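Putative isocitrate dehydrogenase, NAD-dependent (Methylococcus capsulatus, PDB 6LKY) probably catalyses the NAD-dependent oxidative decarboxylation of isocitrate to 2-oxoglutarate, with a magnesium ion as the likely cofactor. Local coordinates at residues T170-A175 against R204-C209; L112-E117 against D221-T226; M211-Q216 against D235-L240. The protein carries 1 engineered substitution. One frame throughout, in Å; residues are numbered along the deposited sequence.

The three contacts illustrate how parallel strands of a mixed sheet and the helices covering them are joined through common elements beside a cofactor site. Contacts 1 and 2, with centres about 11 Å apart, use neighbouring strands, and a probable hydrogen bond from Thr170 N to Val222 O, 2.8 Å, joins them. Contact 3 continues along the helix that begins in contact 1; Arg204 NE reaches Gln212 OE1 there at 3.1 Å. Its Met213 CE also lies 4.1 Å from Leu112 CD2 of contact 2, so the helix pair rests on the sheet. NAD approaches the helix start in contact 1, held largely by the second subunit, and also touches Met211 of segment 211-216.

Contact 1 (T170-A175 against R204-C209); sequences TLVHKA and RIVDAC. With NAD (nicotinamide-adenine-dinucleotide), chain H.
His173 and Ile205 meet where two parallel strands end and the second gives way to a helix. The imidazole lies on the backbone of the neighbouring strand: Arg204 O and Ile205 N sit over one ring face, with CD2 of His173 3.3 Å from Arg204 O. A chi1 of 63°, which puts CG between the backbone N and the carbonyl carbon, turns the ring back over this peptide. At the ring edge, ND1 of His173 accepts the in-plane N-H of Ala175 at 2.9 Å, while NE2 bonds to Asp203; the two bonds fix the ring's rotation and, with ND1 as acceptor, the bond to Asp203 is consistent with a proton on NE2.

Val172 forks against the helix. Its CG1 presses on Val206 CA at 3.6 Å, and its CG2 meets the sulfur SG of Cys209 at 3.8 Å. Lys174 is bent at chi2 (81°), and its chain lays CD across Ile205 CG2 at 3.7 Å and against CG1 of Val206. The side chains of Lys174 and Asp207 cross at about a right angle, NZ of Lys174 forming a salt bridge of 3.3 Å with OD2 of Asp207. Asp231 of the second subunit and a bound citrate share that ammonium, which ties this corner to the dimer interface.

The backbone closes the join, Val206 N giving a bent bond of 2.8 Å (132° at the hydrogen) to His173 O. Beyond it, CD1 of Ile205 lies 3.5 Å from the phosphate oxygen O2N of NAD, and Ala208 CB borders the same oxygen. The two strands are the parallel neighbours of a beta-alpha-beta crossover through helix 181-193, and the strand-to-helix turn after the second lines a dinucleotide pocket completed by the second subunit.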
loop_
_atom_site.group_PDB
_atom_site.type_symbol
_atom_site.label_atom_id
_atom_site.label_comp_id
_atom_site.label_asym_id
_atom_site.label_seq_id
_atom_site.Cartn_x
_atom_site.Cartn_y
_atom_site.Cartn_z
ATOM N N THR A 170 14.633 7.288 3.251
ATOM C CA THR A 170 14.256 6.430 2.133
ATOM C C THR A 170 13.138 7.091 1.339
ATOM O O THR A 170 12.048 7.315 1.872
ATOM C CB THR A 170 13.788 5.066 2.625
ATOM O OG1 THR A 170 14.828 4.437 3.376
ATOM C CG2 THR A 170 13.418 4.191 1.424
ATOM N N LEU A 171 13.396 7.394 0.074
ATOM C CA LEU A 171 12.384 7.973 -0.797
ATOM C C LEU A 171 11.614 6.854 -1.492
ATOM O O LEU A 171 12.216 5.997 -2.152
ATOM C CB LEU A 171 13.042 8.912 -1.814
ATOM C CG LEU A 171 12.122 9.771 -2.697
ATOM C CD1 LEU A 171 12.826 11.058 -3.133
ATOM C CD2 LEU A 171 11.639 9.002 -3.937
ATOM N N VAL A 172 10.289 6.865 -1.360
ATOM C CA VAL A 172 9.446 5.787 -1.885
ATOM C C VAL A 172 8.691 6.288 -3.111
ATOM O O VAL A 172 8.122 7.383 -3.090
ATOM C CB VAL A 172 8.491 5.244 -0.809
ATOM C CG1 VAL A 172 7.689 4.042 -1.354
ATOM C CG2 VAL A 172 9.323 4.823 0.410
ATOM N N HIS A 173 8.688 5.490 -4.180
ATOM C CA HIS A 173 8.219 5.978 -5.471
ATOM C C HIS A 173 7.703 4.819 -6.316
ATOM O O HIS A 173 7.791 3.648 -5.933
ATOM C CB HIS A 173 9.353 6.694 -6.203
ATOM C CG HIS A 173 10.491 5.788 -6.528
ATOM N ND1 HIS A 173 10.529 5.023 -7.675
ATOM C CD2 HIS A 173 11.604 5.466 -5.824
ATOM C CE1 HIS A 173 11.640 4.303 -7.686
ATOM N NE2 HIS A 173 12.306 4.549 -6.571
ATOM N N LYS A 174 7.155 5.163 -7.485
ATOM C CA LYS A 174 6.831 4.193 -8.522
ATOM C C LYS A 174 7.328 4.735 -9.870
ATOM O O LYS A 174 6.593 4.869 -10.850
ATOM C CB LYS A 174 5.330 3.883 -8.504
ATOM C CG LYS A 174 4.900 2.709 -9.398
ATOM C CD LYS A 174 5.141 1.351 -8.749
ATOM C CE LYS A 174 4.805 0.217 -9.737
ATOM N NZ LYS A 174 5.199 -1.135 -9.220
ATOM N N ALA A 175 8.619 5.049 -9.920
ATOM C CA ALA A 175 9.145 5.778 -11.069
ATOM C C ALA A 175 9.409 4.880 -12.272
ATOM O O ALA A 175 9.729 5.397 -13.350
ATOM C CB ALA A 175 10.425 6.539 -10.685
ATOM N N ARG A 204 13.118 3.253 -2.760
ATOM C CA ARG A 204 12.426 1.980 -2.903
ATOM C C ARG A 204 11.179 2.164 -3.757
ATOM O O ARG A 204 10.500 3.193 -3.664
ATOM C CB ARG A 204 12.011 1.399 -1.542
ATOM C CG ARG A 204 13.157 0.910 -0.671
ATOM C CD ARG A 204 13.842 -0.306 -1.280
ATOM N NE ARG A 204 14.873 -0.854 -0.405
ATOM C CZ ARG A 204 16.158 -0.512 -0.446
ATOM N NH1 ARG A 204 16.585 0.398 -1.312
ATOM N NH2 ARG A 204 17.022 -1.080 0.388
ATOM N N ILE A 205 10.895 1.173 -4.602
ATOM C CA ILE A 205 9.613 1.136 -5.292
ATOM C C ILE A 205 8.534 0.707 -4.304
ATOM O O ILE A 205 8.751 -0.172 -3.457
ATOM C CB ILE A 205 9.678 0.218 -6.523
ATOM C CG1 ILE A 205 10.887 0.602 -7.390
ATOM C CG2 ILE A 205 8.409 0.376 -7.367
ATOM C CD1 ILE A 205 11.101 -0.291 -8.635
ATOM N N VAL A 206 7.360 1.341 -4.408
ATOM C CA VAL A 206 6.363 1.301 -3.332
ATOM C C VAL A 206 5.899 -0.127 -3.015
ATOM O O VAL A 206 5.648 -0.447 -1.849
ATOM C CB VAL A 206 5.185 2.245 -3.666
ATOM C CG1 VAL A 206 4.416 1.760 -4.911
ATOM C CG2 VAL A 206 4.258 2.403 -2.468
ATOM N N ASP A 207 5.791 -1.015 -4.019
ATOM C CA ASP A 207 5.282 -2.369 -3.723
ATOM C C ASP A 207 6.316 -3.216 -2.971
ATOM O O ASP A 207 5.995 -3.871 -1.959
ATOM C CB ASP A 207 4.817 -3.083 -5.005
ATOM C CG ASP A 207 5.862 -3.054 -6.128
ATOM O OD1 ASP A 207 6.921 -2.421 -5.945
ATOM O OD2 ASP A 207 5.614 -3.657 -7.207
ATOM N N ALA A 208 7.569 -3.210 -3.439
ATOM C CA ALA A 208 8.638 -3.860 -2.683
ATOM C C ALA A 208 8.782 -3.239 -1.297
ATOM O O ALA A 208 9.039 -3.942 -0.312
ATOM C CB ALA A 208 9.960 -3.778 -3.456
ATOM N N CYS A 209 8.626 -1.917 -1.205
ATOM C CA CYS A 209 8.703 -1.250 0.091
ATOM C C CYS A 209 7.619 -1.743 1.048
ATOM O O CYS A 209 7.869 -1.888 2.250
ATOM C CB CYS A 209 8.599 0.258 -0.100
ATOM S SG CYS A 209 8.833 1.230 1.387
HETATM P PA NAD H . 12.390 -6.896 -6.667
HETATM O O1A NAD H . 13.363 -7.227 -7.766
HETATM O O2A NAD H . 11.172 -7.810 -6.666
HETATM O O5B NAD H . 13.213 -7.030 -5.307
HETATM C C5B NAD H . 12.588 -6.730 -4.053
HETATM C C4B NAD H . 13.312 -7.501 -2.952
HETATM O O4B NAD H . 12.927 -8.893 -3.009
HETATM C C3B NAD H . 14.825 -7.452 -3.173
HETATM O O3B NAD H . 15.513 -7.257 -1.939
HETATM C C2B NAD H . 15.131 -8.818 -3.765
HETATM O O2B NAD H . 16.414 -9.367 -3.472
HETATM C C1B NAD H . 14.069 -9.738 -3.185
HETATM N N9A NAD H . 13.919 -10.752 -4.239
HETATM C C8A NAD H . 12.661 -10.721 -4.991
HETATM N N7A NAD H . 12.611 -12.067 -5.626
HETATM C C5A NAD H . 12.878 -12.918 -4.448
HETATM C C6A NAD H . 13.233 -14.397 -4.593
HETATM N N6A NAD H . 13.089 -14.894 -5.961
HETATM N N1A NAD H . 14.536 -14.596 -3.930
HETATM C C2A NAD H . 14.427 -14.043 -2.574
HETATM N N3A NAD H . 14.607 -12.582 -2.580
HETATM C C4A NAD H . 14.041 -12.161 -3.866
HETATM O O3 NAD H . 11.833 -5.410 -6.796
HETATM P PN NAD H . 12.666 -4.090 -7.162
HETATM O O1N NAD H . 14.072 -4.142 -6.636
HETATM O O2N NAD H . 11.872 -2.965 -6.566
HETATM O O5D NAD H . 12.655 -4.008 -8.773
HETATM C C5D NAD H . 13.678 -4.582 -9.588
HETATM C C4D NAD H . 13.236 -4.599 -11.060
HETATM O O4D NAD H . 12.197 -5.590 -11.280
HETATM C C3D NAD H . 12.662 -3.264 -11.542
HETATM O O3D NAD H . 13.250 -2.910 -12.797
HETATM C C2D NAD H . 11.178 -3.545 -11.735
HETATM O O2D NAD H . 10.621 -2.816 -12.845
HETATM C C1D NAD H . 11.135 -5.023 -12.080
HETATM N N1N NAD H . 9.806 -5.559 -11.726
HETATM C C2N NAD H . 9.529 -6.750 -12.537
HETATM C C3N NAD H . 8.478 -7.724 -12.012
HETATM C C7N NAD H . 7.795 -8.654 -13.029
HETATM O O7N NAD H . 8.563 -8.677 -14.221
HETATM N N7N NAD H . 6.361 -8.470 -13.303
HETATM C C4N NAD H . 7.704 -7.364 -10.749
HETATM C C5N NAD H . 8.271 -6.273 -9.847
HETATM C C6N NAD H . 9.546 -5.548 -10.269
#

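Contact 2 (L112-E117 against D221-T226); sequences LVTVRE and DVLVTT
A parallel strand pair in the interior of the large mixed sheet brings Val113 and Val115 alongside Val222, Leu223 and Val224. The strand directions differ by 15°, and five backbone hydrogen bonds run between them. Val113 and Val115 each use both N and O toward the partner strand, the usual parallel ladder; Val115 N to Leu223 O is the shortest rung at 2.7 Å, while Glu117 N to Thr225 O is nearly straight (176° at the hydrogen). Between rungs, CA-H groups add weaker contacts, as where Val224 CA lies 3.3 Å from Val115 O.

The two faces are packed differently. On the valine face, CG2 of Val115 crosses obliquely to CG1 of Val222 at 3.8 Å, and CG1 of Val115 looks toward CG2 of Val224 at 4.3 Å; helix 147-163 covers this side. On the other face, Leu112 holds CG between the backbone N and the carbonyl carbon (chi1 64°), which swings CD1 to 3.9 Å from CD1 of Leu223. Farther along that face, Thr225 OG1 bonds to Val172 O of the next strand, and Arg116 turns its guanidinium to Asn227 and a bound citrate.

Buried amides and carbonyls thus satisfy one another across the strands, under valines on one face; the other face passes from leucines to polar groups that find partners beyond the pair.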
loop_
_atom_site.group_PDB
_atom_site.type_symbol
_atom_site.label_atom_id
_atom_site.label_comp_id
_atom_site.label_asym_id
_atom_site.label_seq_id
_atom_site.Cartn_x
_atom_site.Cartn_y
_atom_site.Cartn_z
ATOM N N LEU A 112 9.852 4.315 13.079
ATOM C CA LEU A 112 9.972 4.971 11.780
ATOM C C LEU A 112 9.093 6.211 11.758
ATOM O O LEU A 112 8.186 6.368 12.579
ATOM C CB LEU A 112 9.618 4.010 10.630
ATOM C CG LEU A 112 8.183 3.469 10.544
ATOM C CD1 LEU A 112 7.287 4.452 9.778
ATOM C CD2 LEU A 112 8.156 2.074 9.910
ATOM N N VAL A 113 9.388 7.116 10.827
ATOM C CA VAL A 113 8.578 8.311 10.633
ATOM C C VAL A 113 8.305 8.472 9.142
ATOM O O VAL A 113 9.247 8.529 8.338
ATOM C CB VAL A 113 9.256 9.571 11.202
ATOM C CG1 VAL A 113 8.355 10.799 10.981
ATOM C CG2 VAL A 113 9.581 9.389 12.694
ATOM N N THR A 114 7.022 8.552 8.771
ATOM C CA THR A 114 6.633 8.837 7.393
ATOM C C THR A 114 6.470 10.339 7.204
ATOM O O THR A 114 5.774 11.003 7.979
ATOM C CB THR A 114 5.337 8.109 7.016
ATOM O OG1 THR A 114 5.545 6.693 7.089
ATOM C CG2 THR A 114 4.929 8.448 5.585
ATOM N N VAL A 115 7.130 10.875 6.188
ATOM C CA VAL A 115 6.995 12.258 5.768
ATOM C C VAL A 115 6.305 12.244 4.409
ATOM O O VAL A 115 6.926 11.926 3.381
ATOM C CB VAL A 115 8.363 12.960 5.726
ATOM C CG1 VAL A 115 8.234 14.400 5.250
ATOM C CG2 VAL A 115 9.016 12.910 7.119
ATOM N N ARG A 116 5.024 12.604 4.408
ATOM C CA ARG A 116 4.158 12.517 3.244
ATOM C C ARG A 116 3.903 13.916 2.705
ATOM O O ARG A 116 3.473 14.811 3.450
ATOM C CB ARG A 116 2.827 11.808 3.581
ATOM C CG ARG A 116 1.576 12.574 3.123
ATOM C CD ARG A 116 0.413 11.728 2.655
ATOM N NE ARG A 116 -0.567 11.518 3.696
ATOM C CZ ARG A 116 -1.890 11.509 3.545
ATOM N NH1 ARG A 116 -2.468 11.759 2.376
ATOM N NH2 ARG A 116 -2.651 11.290 4.607
ATOM N N GLU A 117 4.205 14.105 1.422
ATOM C CA GLU A 117 3.774 15.304 0.721
ATOM C C GLU A 117 2.261 15.437 0.833
ATOM O O GLU A 117 1.519 14.482 0.603
ATOM C CB GLU A 117 4.204 15.245 -0.749
ATOM C CG GLU A 117 4.272 16.616 -1.428
ATOM C CD GLU A 117 2.896 17.251 -1.632
ATOM O OE1 GLU A 117 1.961 16.531 -2.072
ATOM O OE2 GLU A 117 2.745 18.464 -1.342
ATOM N N ASP A 221 13.710 4.172 8.674
ATOM C CA ASP A 221 13.980 5.298 9.551
ATOM C C ASP A 221 13.028 6.441 9.205
ATOM O O ASP A 221 11.904 6.493 9.713
ATOM C CB ASP A 221 15.455 5.701 9.412
ATOM C CG ASP A 221 15.966 6.499 10.592
ATOM O OD1 ASP A 221 15.168 6.836 11.491
ATOM O OD2 ASP A 221 17.185 6.777 10.622
ATOM N N VAL A 222 13.447 7.356 8.336
ATOM C CA VAL A 222 12.539 8.338 7.754
ATOM C C VAL A 222 12.184 7.871 6.352
ATOM O O VAL A 222 13.076 7.520 5.576
ATOM C CB VAL A 222 13.166 9.741 7.721
ATOM C CG1 VAL A 222 12.190 10.736 7.092
ATOM C CG2 VAL A 222 13.567 10.171 9.131
ATOM N N LEU A 223 10.888 7.811 6.052
ATOM C CA LEU A 223 10.389 7.580 4.702
ATOM C C LEU A 223 9.887 8.906 4.170
ATOM O O LEU A 223 9.187 9.610 4.886
ATOM C CB LEU A 223 9.237 6.576 4.697
ATOM C CG LEU A 223 9.510 5.131 5.061
ATOM C CD1 LEU A 223 9.433 4.956 6.571
ATOM C CD2 LEU A 223 8.500 4.254 4.342
ATOM N N VAL A 224 10.237 9.261 2.940
ATOM C CA VAL A 224 9.675 10.453 2.314
ATOM C C VAL A 224 8.986 10.026 1.025
ATOM O O VAL A 224 9.535 9.234 0.242
ATOM C CB VAL A 224 10.729 11.554 2.072
ATOM C CG1 VAL A 224 11.732 11.148 0.993
ATOM C CG2 VAL A 224 10.034 12.881 1.702
ATOM N N THR A 225 7.760 10.502 0.831
ATOM C CA THR A 225 7.016 10.012 -0.319
ATOM C C THR A 225 5.880 10.969 -0.646
ATOM O O THR A 225 5.658 11.977 0.041
ATOM C CB THR A 225 6.530 8.577 -0.071
ATOM O OG1 THR A 225 6.037 8.027 -1.295
ATOM C CG2 THR A 225 5.451 8.538 0.978
ATOM N N THR A 226 5.187 10.657 -1.738
ATOM C CA THR A 226 4.102 11.483 -2.242
ATOM C C THR A 226 2.794 11.139 -1.519
ATOM O O THR A 226 2.719 10.206 -0.713
ATOM C CB THR A 226 4.007 11.348 -3.768
ATOM O OG1 THR A 226 4.012 9.970 -4.132
ATOM C CG2 THR A 226 5.226 12.007 -4.436
#

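Contact 3 (M211-Q216 against D235-L240); sequences MQMVMQ and DLAAGL
Met213 and Leu236 join two nearly parallel helices of the alpha/beta domain, packed side by side on one face of the central sheet. The short segments run 12° apart in direction, with axes 10.2 Å from each other, and no hydrogen bond links them; apolar side-chain contacts join them.

Leu236 reaches across with a single methyl. Its CD2 sits 3.9 Å from CB of Met213; in the conformer given here (a second is modelled, so this contact is less certain), CD2 also meets CG1 of Val214, the side chains crossing at about a right angle. Met213 reaches across on the side nearer the sheet. Its chain runs extended from CB and bends at chi3 (68°), carrying CE to within 3.9 Å of CB of Ala237; Leu112 of the sheet touches both residues.

The pair also belongs to the dimer interface, where Val214 packs on Gly239 of the second subunit, in keeping with the helical subunit interface known in this family. One turn on from Leu236, Leu240 sets its fork against the backbone of the facing helix. Its CD2 lies 4.1 Å from Val214 CA. Leu240 CD1 presses to 3.3 Å from Met213 O, the carbonyl oxygen.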
loop_
_atom_site.group_PDB
_atom_site.type_symbol
_atom_site.label_atom_id
_atom_site.label_comp_id
_atom_site.label_asym_id
_atom_site.label_seq_id
_atom_site.Cartn_x
_atom_site.Cartn_y
_atom_site.Cartn_z
ATOM N N MET A 211 6.196 -4.764 1.004
ATOM C CA MET A 211 6.653 -6.092 1.426
ATOM C C MET A 211 7.711 -5.974 2.524
ATOM O O MET A 211 7.632 -6.643 3.563
ATOM C CB MET A 211 7.203 -6.859 0.219
ATOM C CG MET A 211 7.894 -8.196 0.543
ATOM S SD MET A 211 9.602 -7.971 1.121
ATOM C CE MET A 211 10.407 -7.299 -0.358
ATOM N N GLN A 212 8.683 -5.081 2.325
ATOM C CA GLN A 212 9.772 -4.920 3.284
ATOM C C GLN A 212 9.257 -4.394 4.617
ATOM O O GLN A 212 9.728 -4.818 5.683
ATOM C CB GLN A 212 10.841 -3.984 2.704
ATOM C CG GLN A 212 11.767 -4.684 1.680
ATOM C CD GLN A 212 12.495 -3.721 0.721
ATOM O OE1 GLN A 212 12.646 -2.533 1.012
ATOM N NE2 GLN A 212 12.941 -4.242 -0.435
ATOM N N MET A 213 8.256 -3.513 4.582
ATOM C CA MET A 213 7.693 -3.001 5.826
ATOM C C MET A 213 6.993 -4.100 6.611
ATOM O O MET A 213 7.088 -4.139 7.847
ATOM C CB MET A 213 6.726 -1.857 5.548
ATOM C CG MET A 213 7.421 -0.587 5.126
ATOM S SD MET A 213 6.281 0.801 4.954
ATOM C CE MET A 213 5.834 1.005 6.694
ATOM N N VAL A 214 6.287 -5.013 5.936
ATOM C CA VAL A 214 5.643 -6.053 6.751
ATOM C C VAL A 214 6.652 -7.102 7.240
ATOM O O VAL A 214 6.429 -7.731 8.281
ATOM C CB VAL A 214 4.466 -6.745 6.035
ATOM C CG1 VAL A 214 3.353 -5.756 5.745
ATOM C CG2 VAL A 214 4.918 -7.467 4.777
ATOM N N MET A 215 7.760 -7.316 6.520
ATOM C CA MET A 215 8.682 -8.380 6.924
ATOM C C MET A 215 9.785 -7.946 7.893
ATOM O O MET A 215 10.228 -8.747 8.719
ATOM C CB MET A 215 9.345 -8.986 5.696
ATOM C CG MET A 215 8.346 -9.670 4.808
ATOM S SD MET A 215 9.124 -10.553 3.468
ATOM C CE MET A 215 9.672 -12.026 4.340
ATOM N N GLN A 216 10.221 -6.713 7.812
ATOM C CA GLN A 216 11.339 -6.003 8.414
ATOM C C GLN A 216 11.241 -4.498 8.520
ATOM O O GLN A 216 12.086 -3.763 7.996
ATOM C CB GLN A 216 12.586 -6.441 7.696
ATOM C CG GLN A 216 13.853 -6.319 8.456
ATOM C CD GLN A 216 14.929 -7.040 7.770
ATOM O OE1 GLN A 216 15.508 -6.525 6.879
ATOM N NE2 GLN A 216 15.550 -7.970 8.627
ATOM N N ASP A 235 -0.584 3.994 7.020
ATOM C CA ASP A 235 -1.582 3.091 7.606
ATOM C C ASP A 235 -1.033 1.675 7.780
ATOM O O ASP A 235 -1.372 0.977 8.747
ATOM C CB ASP A 235 -2.844 3.063 6.755
ATOM C CG ASP A 235 -3.776 4.199 7.085
ATOM O OD1 ASP A 235 -3.285 5.199 7.659
ATOM O OD2 ASP A 235 -4.984 4.097 6.764
ATOM N N LEU A 236 -0.206 1.224 6.838
ATOM C CA LEU A 236 0.507 -0.035 7.022
ATOM C C LEU A 236 1.316 -0.009 8.328
ATOM O O LEU A 236 1.261 -0.949 9.136
ATOM C CB LEU A 236 1.395 -0.284 5.793
ATOM C CG LEU A 236 1.991 -1.654 5.436
ATOM C CD1 LEU A 236 2.707 -1.601 4.080
ATOM C CD2 LEU A 236 2.958 -2.155 6.503
ATOM N N ALA A 237 2.077 1.069 8.546
ATOM C CA ALA A 237 2.885 1.202 9.761
ATOM C C ALA A 237 2.011 1.208 11.015
ATOM O O ALA A 237 2.343 0.569 12.030
ATOM C CB ALA A 237 3.728 2.476 9.680
ATOM N N ALA A 238 0.881 1.915 10.954
ATOM C CA ALA A 238 -0.054 1.904 12.074
ATOM C C ALA A 238 -0.454 0.478 12.399
ATOM O O ALA A 238 -0.477 0.077 13.568
ATOM C CB ALA A 238 -1.290 2.739 11.745
ATOM N N GLY A 239 -0.778 -0.301 11.368
ATOM C CA GLY A 239 -1.059 -1.709 11.584
ATOM C C GLY A 239 0.079 -2.421 12.288
ATOM O O GLY A 239 -0.145 -3.233 13.191
ATOM N N LEU A 240 1.316 -2.124 11.884
ATOM C CA LEU A 240 2.455 -2.838 12.462
ATOM C C LEU A 240 2.601 -2.577 13.956
ATOM O O LEU A 240 3.011 -3.478 14.696
ATOM C CB LEU A 240 3.760 -2.464 11.758
ATOM C CG LEU A 240 3.931 -2.988 10.330
ATOM C CD1 LEU A 240 5.063 -2.203 9.661
ATOM C CD2 LEU A 240 4.181 -4.494 10.286
#